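Local coordinates for probable transcriptional regulator (Pseudomonas aeruginosa PAO1, PDB 2GEN), which probably binds cis-regulatory DNA as a dimeric transcriptional regulator of the TetR family, at residues I12-A15 with A16-C19; S79-E82 with T83-L87; V187-D190 with S191-A195. All coordinates share one frame; numbering follows the deposited sequence.

In the fold
From the N terminus, contact 1 (12-15 with 16-19) covers about two turns of helix 9-23, within the TetR-type DNA-binding region. About 33 Å away between centres, across the middle of the chain, contact 2 (79-82 with 83-87) opens helix 80-97 of the helical body. Contact 3 (187-190 with 191-195) ends helix 181-192, the last of the chain. Each contact is local and closes no loop beyond a helical turn, and the three follow in series without nesting or crossing. Contacts 2 and 3 do meet: Trp-189 packs on Ala-80, Glu-81 and Val-84, joining the start of helix 80-97 to the C-terminal end, where the second subunit also approaches.

Contact 1. Residues I12-A15 with A16-C19; sequences ILQA and ALAC
The carbonyl oxygen Ile-12 O receives the amide N of Ala-16 at 2.9 Å. The next three i to i+4 bonds follow in order, Leu-17 N to Leu-13 O, Ala-18 N to Gln-14 O and Cys-19 N to Ala-15 O, all of them 2.9 to 3.0 Å long. Small side chains sit close against this backbone. The methyl CB of Ala-16 rests 3.6 Å from Leu-13 O and about equally near Ile-12 O, while CB of Ala-18 lies beside the carbonyl oxygens of Gln-14 and Ala-15. This continuous stretch belongs to helix 9-23, the first helix of the TetR-type DNA-binding domain, which packs against helix 30-37 of the predicted helix-turn-helix motif. Ala-16 reaches Ile-33 there and also Ile-54 of helix 51-76; Ala-15 touches Ser-37, and Ala-18 and Cys-19 touch Arg-36. The longer side chains of Gln-14 and Leu-17 run side by side and point the same way. Leu-17 projects CG opposite its own backbone N (chi1 171°), and its CD2 branch meets the amide end of Gln-14, 3.7 Å from NE2. The glutamine chain bends at chi2 (-48°) on its way to that methyl. Both side chains also touch Trp-101 of helix 99-114, so this side of the helix faces the helical body. Leu-17 further packs on Leu-58 of helix 51-76 and Phe-104 of helix 99-114.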
ATOM      1  N   ILE A  12     -27.100  -6.656   4.108  1.00 36.75           N
ATOM      2  CA  ILE A  12     -26.548  -7.788   3.355  1.00 34.92           C
ATOM      3  C   ILE A  12     -25.027  -7.658   3.150  1.00 33.73           C
ATOM      4  O   ILE A  12     -24.266  -8.608   3.392  1.00 32.43           O
ATOM      5  CB  ILE A  12     -27.287  -7.972   2.012  1.00 35.40           C
ATOM      6  CG1 ILE A  12     -28.714  -8.498   2.285  1.00 36.17           C
ATOM      7  CG2 ILE A  12     -26.498  -8.877   1.075  1.00 34.67           C
ATOM      8  CD1 ILE A  12     -29.678  -8.298   1.128  1.00 37.16           C
ATOM      9  N   LEU A  13     -24.571  -6.475   2.740  1.00 32.45           N
ATOM     10  CA  LEU A  13     -23.126  -6.252   2.618  1.00 30.48           C
ATOM     11  C   LEU A  13     -22.363  -6.428   3.933  1.00 30.23           C
ATOM     12  O   LEU A  13     -21.259  -6.969   3.943  1.00 29.55           O
ATOM     13  CB  LEU A  13     -22.827  -4.887   1.984  1.00 30.25           C
ATOM     14  CG  LEU A  13     -23.341  -4.743   0.557  1.00 30.01           C
ATOM     15  CD1 LEU A  13     -22.992  -3.362   0.041  1.00 30.87           C
ATOM     16  CD2 LEU A  13     -22.714  -5.840  -0.378  1.00 29.06           C
ATOM     17  N   GLN A  14     -22.939  -5.985   5.053  1.00 30.27           N
ATOM     18  CA  GLN A  14     -22.237  -6.138   6.317  1.00 31.53           C
ATOM     19  C   GLN A  14     -22.146  -7.611   6.722  1.00 31.22           C
ATOM     20  O   GLN A  14     -21.137  -8.038   7.269  1.00 31.79           O
ATOM     21  CB  GLN A  14     -22.820  -5.244   7.437  1.00 32.22           C
ATOM     22  CG  GLN A  14     -22.479  -3.715   7.279  1.00 35.47           C
ATOM     23  CD  GLN A  14     -20.971  -3.413   6.986  1.00 37.21           C
ATOM     24  OE1 GLN A  14     -20.575  -3.133   5.827  1.00 36.17           O
ATOM     25  NE2 GLN A  14     -20.141  -3.494   8.022  1.00 35.10           N
ATOM     26  N   ALA A  15     -23.191  -8.380   6.425  1.00 31.57           N
ATOM     27  CA  ALA A  15     -23.182  -9.838   6.638  1.00 31.67           C
ATOM     28  C   ALA A  15     -22.101 -10.502   5.808  1.00 30.97           C
ATOM     29  O   ALA A  15     -21.337 -11.304   6.320  1.00 31.99           O
ATOM     30  CB  ALA A  15     -24.559 -10.448   6.288  1.00 32.06           C
ATOM     31  N   ALA A  16     -22.044 -10.150   4.519  1.00 30.45           N
ATOM     32  CA  ALA A  16     -21.003 -10.674   3.653  1.00 29.23           C
ATOM     33  C   ALA A  16     -19.609 -10.345   4.218  1.00 29.35           C
ATOM     34  O   ALA A  16     -18.741 -11.215   4.341  1.00 28.81           O
ATOM     35  CB  ALA A  16     -21.183 -10.153   2.240  1.00 28.58           C
ATOM     36  N   LEU A  17     -19.403  -9.093   4.623  1.00 29.54           N
ATOM     37  CA  LEU A  17     -18.126  -8.730   5.209  1.00 28.70           C
ATOM     38  C   LEU A  17     -17.775  -9.603   6.433  1.00 29.41           C
ATOM     39  O   LEU A  17     -16.644 -10.067   6.548  1.00 29.18           O
ATOM     40  CB  LEU A  17     -18.110  -7.234   5.569  1.00 28.79           C
ATOM     41  CG  LEU A  17     -16.904  -6.754   6.378  1.00 28.66           C
ATOM     42  CD1 LEU A  17     -15.575  -6.896   5.586  1.00 28.22           C
ATOM     43  CD2 LEU A  17     -17.147  -5.301   6.764  1.00 27.97           C
ATOM     44  N   ALA A  18     -18.728  -9.812   7.338  1.00 29.99           N
ATOM     45  CA  ALA A  18     -18.489 -10.629   8.526  1.00 31.52           C
ATOM     46  C   ALA A  18     -18.056 -12.052   8.129  1.00 32.35           C
ATOM     47  O   ALA A  18     -17.096 -12.590   8.691  1.00 32.88           O
ATOM     48  CB  ALA A  18     -19.752 -10.669   9.382  1.00 31.42           C
ATOM     49  N   CYS A  19     -18.737 -12.622   7.129  1.00 33.55           N
ATOM     50  CA  CYS A  19     -18.397 -13.961   6.616  1.00 34.11           C
ATOM     51  C   CYS A  19     -16.998 -13.977   6.030  1.00 34.12           C
ATOM     52  O   CYS A  19     -16.188 -14.832   6.380  1.00 34.17           O
ATOM     53  CB  CYS A  19     -19.411 -14.425   5.555  1.00 34.47           C
ATOM     54  SG  CYS A  19     -21.077 -14.735   6.156  1.00 37.89           S
TER

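Contact 2. Residues S79-E82 with T83-L87; sequences SAEE and TVRLL
Ser-79 O accepts two bonds from Thr-83, one from the amide N and one from the hydroxyl OG1, each 2.9 Å long. They belong to the N-capped first turn of helix 80-97. The hydroxyl approaches from above the carbonyl plane, 39° out of it, whereas the amide comes in closer to that plane. Thr-83 turns OG1 back over the preceding turn by placing it opposite its own carbonyl carbon (chi1 -58°). Ser-79 is the N-cap itself: its OG accepts from Glu-82 N at 3.0 Å, almost linearly, satisfying an amide of the first turn. Glu-82 in turn sends OE1 back to the backbone N of Arg-78. Glu-81 and, one turn further on, Arg-85 lie side by side, with Glu-81 CG 4.0 Å from Arg-85 CD and their flat ends 75° apart. Their charged atoms do not meet directly; the guanidinium forms its salt bridge through NH2 with Glu-182 of helix 181-192. Further out, Phe-74 of helix 51-76 and Tyr-139 of helix 118-141 pack on Thr-83. A water completes the link between the two side chains, donating to Glu-81 OE2 at 2.7 Å and accepting from Arg-85 NH1 at 2.9 Å.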
ATOM      1  N   SER A  79     -10.778  26.301   5.244  1.00 21.15           N
ATOM      2  CA  SER A  79      -9.404  26.623   4.814  1.00 19.31           C
ATOM      3  C   SER A  79      -8.750  25.490   4.055  1.00 18.89           C
ATOM      4  O   SER A  79      -9.202  24.321   4.110  1.00 16.57           O
ATOM      5  CB  SER A  79      -8.516  26.929   6.028  1.00 19.01           C
ATOM      6  OG  SER A  79      -8.341  25.766   6.838  1.00 19.17           O
ATOM      7  N   ALA A  80      -7.665  25.832   3.362  1.00 18.42           N
ATOM      8  CA  ALA A  80      -6.881  24.829   2.624  1.00 17.71           C
ATOM      9  C   ALA A  80      -6.388  23.807   3.666  1.00 16.81           C
ATOM     10  O   ALA A  80      -6.414  22.620   3.401  1.00 16.54           O
ATOM     11  CB  ALA A  80      -5.678  25.487   1.969  1.00 18.20           C
ATOM     12  N   GLU A  81      -5.950  24.319   4.813  1.00 18.14           N
ATOM     13  CA  GLU A  81      -5.459  23.421   5.869  1.00 17.74           C
ATOM     14  C   GLU A  81      -6.527  22.383   6.276  1.00 16.09           C
ATOM     15  O   GLU A  81      -6.287  21.161   6.284  1.00 16.55           O
ATOM     16  CB  GLU A  81      -5.030  24.222   7.095  1.00 17.36           C
ATOM     17  CG  GLU A  81      -4.521  23.326   8.213  1.00 20.32           C
ATOM     18  CD  GLU A  81      -4.078  24.073   9.452  1.00 24.50           C
ATOM     19  OE1 GLU A  81      -4.145  25.316   9.498  1.00 27.39           O
ATOM     20  OE2 GLU A  81      -3.691  23.395  10.428  1.00 23.76           O
ATOM     21  N   GLU A  82      -7.732  22.851   6.599  1.00 16.33           N
ATOM     22  CA  GLU A  82      -8.801  21.895   6.901  1.00 16.70           C
ATOM     23  C   GLU A  82      -9.122  20.924   5.751  1.00 15.80           C
ATOM     24  O   GLU A  82      -9.428  19.739   5.949  1.00 15.35           O
ATOM     25  CB  GLU A  82     -10.064  22.644   7.310  1.00 17.84           C
ATOM     26  CG  GLU A  82      -9.958  23.287   8.702  1.00 18.50           C
ATOM     27  CD  GLU A  82     -11.330  23.679   9.289  1.00 19.71           C
ATOM     28  OE1 GLU A  82     -12.377  23.586   8.591  1.00 19.21           O
ATOM     29  OE2 GLU A  82     -11.339  24.138  10.453  1.00 21.56           O
ATOM     30  N   THR A  83      -9.057  21.420   4.511  1.00 15.09           N
ATOM     31  CA  THR A  83      -9.355  20.556   3.361  1.00 14.61           C
ATOM     32  C   THR A  83      -8.359  19.393   3.256  1.00 13.17           C
ATOM     33  O   THR A  83      -8.723  18.250   3.026  1.00 14.38           O
ATOM     34  CB  THR A  83      -9.439  21.467   2.080  1.00 13.37           C
ATOM     35  OG1 THR A  83     -10.445  22.475   2.282  1.00 15.49           O
ATOM     36  CG2 THR A  83      -9.794  20.614   0.856  1.00 17.99           C
ATOM     37  N   VAL A  84      -7.076  19.697   3.444  1.00 13.93           N
ATOM     38  CA  VAL A  84      -6.039  18.709   3.418  1.00 13.29           C
ATOM     39  C   VAL A  84      -6.203  17.745   4.600  1.00 13.85           C
ATOM     40  O   VAL A  84      -6.213  16.536   4.429  1.00 15.47           O
ATOM     41  CB  VAL A  84      -4.669  19.388   3.462  1.00 14.77           C
ATOM     42  CG1 VAL A  84      -3.580  18.366   3.663  1.00 16.95           C
ATOM     43  CG2 VAL A  84      -4.414  20.063   2.095  1.00 15.71           C
ATOM     44  N   ARG A  85      -6.416  18.317   5.773  1.00 14.49           N
ATOM     45  CA  ARG A  85      -6.579  17.455   6.991  1.00 15.37           C
ATOM     46  C   ARG A  85      -7.716  16.468   6.802  1.00 15.81           C
ATOM     47  O   ARG A  85      -7.610  15.336   7.242  1.00 15.48           O
ATOM     48  CB  ARG A  85      -6.847  18.283   8.224  1.00 16.27           C
ATOM     49  CG  ARG A  85      -5.626  19.087   8.776  1.00 16.26           C
ATOM     50  CD  ARG A  85      -6.092  20.048   9.865  1.00 18.64           C
ATOM     51  NE  ARG A  85      -6.665  19.303  10.988  1.00 21.12           N
ATOM     52  CZ  ARG A  85      -5.954  18.750  11.983  1.00 22.28           C
ATOM     53  NH1 ARG A  85      -4.631  18.908  12.084  1.00 20.33           N
ATOM     54  NH2 ARG A  85      -6.602  18.062  12.934  1.00 22.23           N
ATOM     55  N   LEU A  86      -8.825  16.904   6.193  1.00 14.60           N
ATOM     56  CA  LEU A  86     -10.012  16.090   5.949  1.00 14.63           C
ATOM     57  C   LEU A  86      -9.695  14.835   5.173  1.00 14.82           C
ATOM     58  O   LEU A  86     -10.253  13.785   5.457  1.00 14.65           O
ATOM     59  CB  LEU A  86     -11.086  16.957   5.238  1.00 14.69           C
ATOM     60  CG  LEU A  86     -12.365  16.177   4.932  1.00 17.83           C
ATOM     61  CD1 LEU A  86     -13.168  15.977   6.220  1.00 19.14           C
ATOM     62  CD2 LEU A  86     -13.128  16.994   3.890  1.00 18.30           C
ATOM     63  N   LEU A  87      -8.830  14.924   4.135  1.00 12.77           N
ATOM     64  CA  LEU A  87      -8.462  13.725   3.383  1.00 15.19           C
ATOM     65  C   LEU A  87      -7.853  12.676   4.316  1.00 14.65           C
ATOM     66  O   LEU A  87      -8.105  11.499   4.144  1.00 17.44           O
ATOM     67  CB  LEU A  87      -7.447  14.085   2.304  1.00 14.36           C
ATOM     68  CG  LEU A  87      -8.022  15.018   1.197  1.00 19.36           C
ATOM     69  CD1 LEU A  87      -6.899  15.634   0.340  1.00 19.21           C
ATOM     70  CD2 LEU A  87      -8.970  14.247   0.291  1.00 24.22           C
TER
HETATM   71  O   HOH W   1      -2.916  20.874  10.920  1.00 26.94           O

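Contact 3. Residues V187-D190 with S191-A195; sequences VAWD and SVRAA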
ATOM      1  N   VAL A 187       1.144  16.435   9.682  1.00 18.15           N
ATOM      2  CA  VAL A 187       2.230  16.219   8.766  1.00 18.83           C
ATOM      3  C   VAL A 187       1.770  16.386   7.324  1.00 17.32           C
ATOM      4  O   VAL A 187       2.499  16.955   6.531  1.00 19.03           O
ATOM      5  CB  VAL A 187       2.817  14.864   8.910  1.00 18.84           C
ATOM      6  CG1 VAL A 187       3.755  14.575   7.721  1.00 20.36           C
ATOM      7  CG2 VAL A 187       3.559  14.747  10.320  1.00 19.52           C
ATOM      8  N   ALA A 188       0.569  15.918   6.998  1.00 17.67           N
ATOM      9  CA  ALA A 188       0.069  16.051   5.594  1.00 17.16           C
ATOM     10  C   ALA A 188       0.050  17.557   5.249  1.00 17.28           C
ATOM     11  O   ALA A 188       0.533  17.970   4.170  1.00 18.47           O
ATOM     12  CB  ALA A 188      -1.344  15.448   5.481  1.00 18.17           C
ATOM     13  N   TRP A 189      -0.554  18.357   6.103  1.00 16.98           N
ATOM     14  CA  TRP A 189      -0.658  19.827   5.860  1.00 17.85           C
ATOM     15  C   TRP A 189       0.742  20.409   5.772  1.00 18.73           C
ATOM     16  O   TRP A 189       1.103  21.106   4.811  1.00 18.62           O
ATOM     17  CB  TRP A 189      -1.451  20.512   6.969  1.00 18.25           C
ATOM     18  CG  TRP A 189      -1.424  21.984   6.903  1.00 18.35           C
ATOM     19  CD1 TRP A 189      -1.060  22.825   7.915  1.00 20.68           C
ATOM     20  CD2 TRP A 189      -1.740  22.821   5.774  1.00 18.76           C
ATOM     21  NE1 TRP A 189      -1.142  24.151   7.513  1.00 24.48           N
ATOM     22  CE2 TRP A 189      -1.563  24.175   6.204  1.00 21.26           C
ATOM     23  CE3 TRP A 189      -2.190  22.578   4.468  1.00 21.06           C
ATOM     24  CZ2 TRP A 189      -1.795  25.271   5.365  1.00 21.02           C
ATOM     25  CZ3 TRP A 189      -2.419  23.701   3.641  1.00 17.37           C
ATOM     26  CH2 TRP A 189      -2.211  25.012   4.089  1.00 18.98           C
ATOM     27  N   ASP A 190       1.590  20.098   6.768  1.00 19.41           N
ATOM     28  CA  ASP A 190       2.944  20.638   6.712  1.00 21.05           C
ATOM     29  C   ASP A 190       3.773  20.211   5.486  1.00 21.37           C
ATOM     30  O   ASP A 190       4.649  20.988   5.024  1.00 23.02           O
ATOM     31  CB  ASP A 190       3.684  20.318   8.033  1.00 21.33           C
ATOM     32  CG  ASP A 190       3.219  21.178   9.147  1.00 23.46           C
ATOM     33  OD1 ASP A 190       2.807  22.338   8.914  1.00 28.54           O
ATOM     34  OD2 ASP A 190       3.320  20.725  10.315  1.00 29.35           O
ATOM     35  N   SER A 191       3.475  19.028   4.945  1.00 19.81           N
ATOM     36  CA  SER A 191       4.200  18.473   3.825  1.00 22.81           C
ATOM     37  C   SER A 191       3.817  19.169   2.535  1.00 22.10           C
ATOM     38  O   SER A 191       4.658  19.311   1.665  1.00 24.06           O
ATOM     39  CB  SER A 191       3.966  16.985   3.665  1.00 22.63           C
ATOM     40  OG  SER A 191       4.494  16.308   4.791  1.00 29.98           O
ATOM     41  N   VAL A 192       2.554  19.601   2.416  1.00 19.40           N
ATOM     42  CA  VAL A 192       2.120  20.157   1.119  1.00 19.71           C
ATOM     43  C   VAL A 192       1.946  21.660   1.139  1.00 19.11           C
ATOM     44  O   VAL A 192       1.846  22.266   0.043  1.00 20.82           O
ATOM     45  CB  VAL A 192       0.816  19.512   0.575  1.00 19.41           C
ATOM     46  CG1 VAL A 192       0.999  18.031   0.253  1.00 20.58           C
ATOM     47  CG2 VAL A 192      -0.333  19.722   1.579  1.00 19.43           C
ATOM     48  N   ARG A 193       1.923  22.289   2.303  1.00 19.67           N
ATOM     49  CA  ARG A 193       1.717  23.742   2.329  1.00 21.22           C
ATOM     50  C   ARG A 193       2.931  24.510   1.758  1.00 23.25           C
ATOM     51  O   ARG A 193       4.067  24.005   1.782  1.00 22.58           O
ATOM     52  CB  ARG A 193       1.335  24.249   3.706  1.00 23.19           C
ATOM     53  CG  ARG A 193       2.464  24.193   4.723  1.00 22.71           C
ATOM     54  CD  ARG A 193       1.868  24.522   6.052  1.00 26.15           C
ATOM     55  NE  ARG A 193       2.891  24.491   7.093  1.00 33.07           N
ATOM     56  CZ  ARG A 193       3.643  25.536   7.433  1.00 39.47           C
ATOM     57  NH1 ARG A 193       3.496  26.712   6.811  1.00 38.77           N
ATOM     58  NH2 ARG A 193       4.561  25.405   8.384  1.00 40.67           N
ATOM     59  N   ALA A 194       2.657  25.680   1.175  1.00 24.69           N
ATOM     60  CA  ALA A 194       3.713  26.578   0.664  1.00 27.89           C
ATOM     61  C   ALA A 194       4.716  26.959   1.762  1.00 29.35           C
ATOM     62  O   ALA A 194       4.346  27.118   2.917  1.00 29.70           O
ATOM     63  CB  ALA A 194       3.076  27.842   0.089  1.00 27.44           C
ATOM     64  N   ALA A 195       5.977  27.129   1.363  1.00 32.82           N
ATOM     65  CA  ALA A 195       7.079  27.550   2.254  1.00 35.36           C
ATOM     66  C   ALA A 195       6.936  28.954   2.860  1.00 36.77           C
ATOM     67  O   ALA A 195       6.257  29.835   2.294  1.00 38.12           O
ATOM     68  CB  ALA A 195       8.416  27.426   1.508  1.00 35.70           C
TER
HETATM   69  O   HOH W   2       5.770  22.029   2.629  1.00 36.24           O
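Arg-193 lies across the indole of Trp-189, and its CB makes a CH-pi contact 3.5 Å from the centroid of the six-membered ring, only 8° off the ring normal. The next carbon, CG, sits between the backbone N and the carbonyl carbon (chi1 70°), which turns the chain back along the helix and brings CG 3.4 Å from Trp-189 O. Extended from there to NE, the side chain runs at about a right angle to the direction of the Trp-189 side chain, over the face of its ring. CD stays over the same face, offset toward the rim and 3.4 Å from Trp-189 NE1. NE then forms a salt bridge with Asp-190 OD1 at 2.8 Å, using the anti lone pair of the carboxylate oxygen, with that oxygen near the guanidinium plane. At the tip, NH2 remains 3.6 Å from OD1. Asp-190 is steadied through its other oxygen, OD2, by Gln-186 NE2. In the backbone, Arg-193 N bonds to Trp-189 O at 2.9 Å, although Arg-193 is the first residue to leave helical geometry. Ser-191 OG lies 2.7 Å from Val-187 O and is hydrogen-bonded to Ser-191 OG of the second subunit. Here the last helix of a TetR-family body ends at the contact between subunits, as in the family's dimers, whose interface is commonly built from the two C-terminal helices of each subunit.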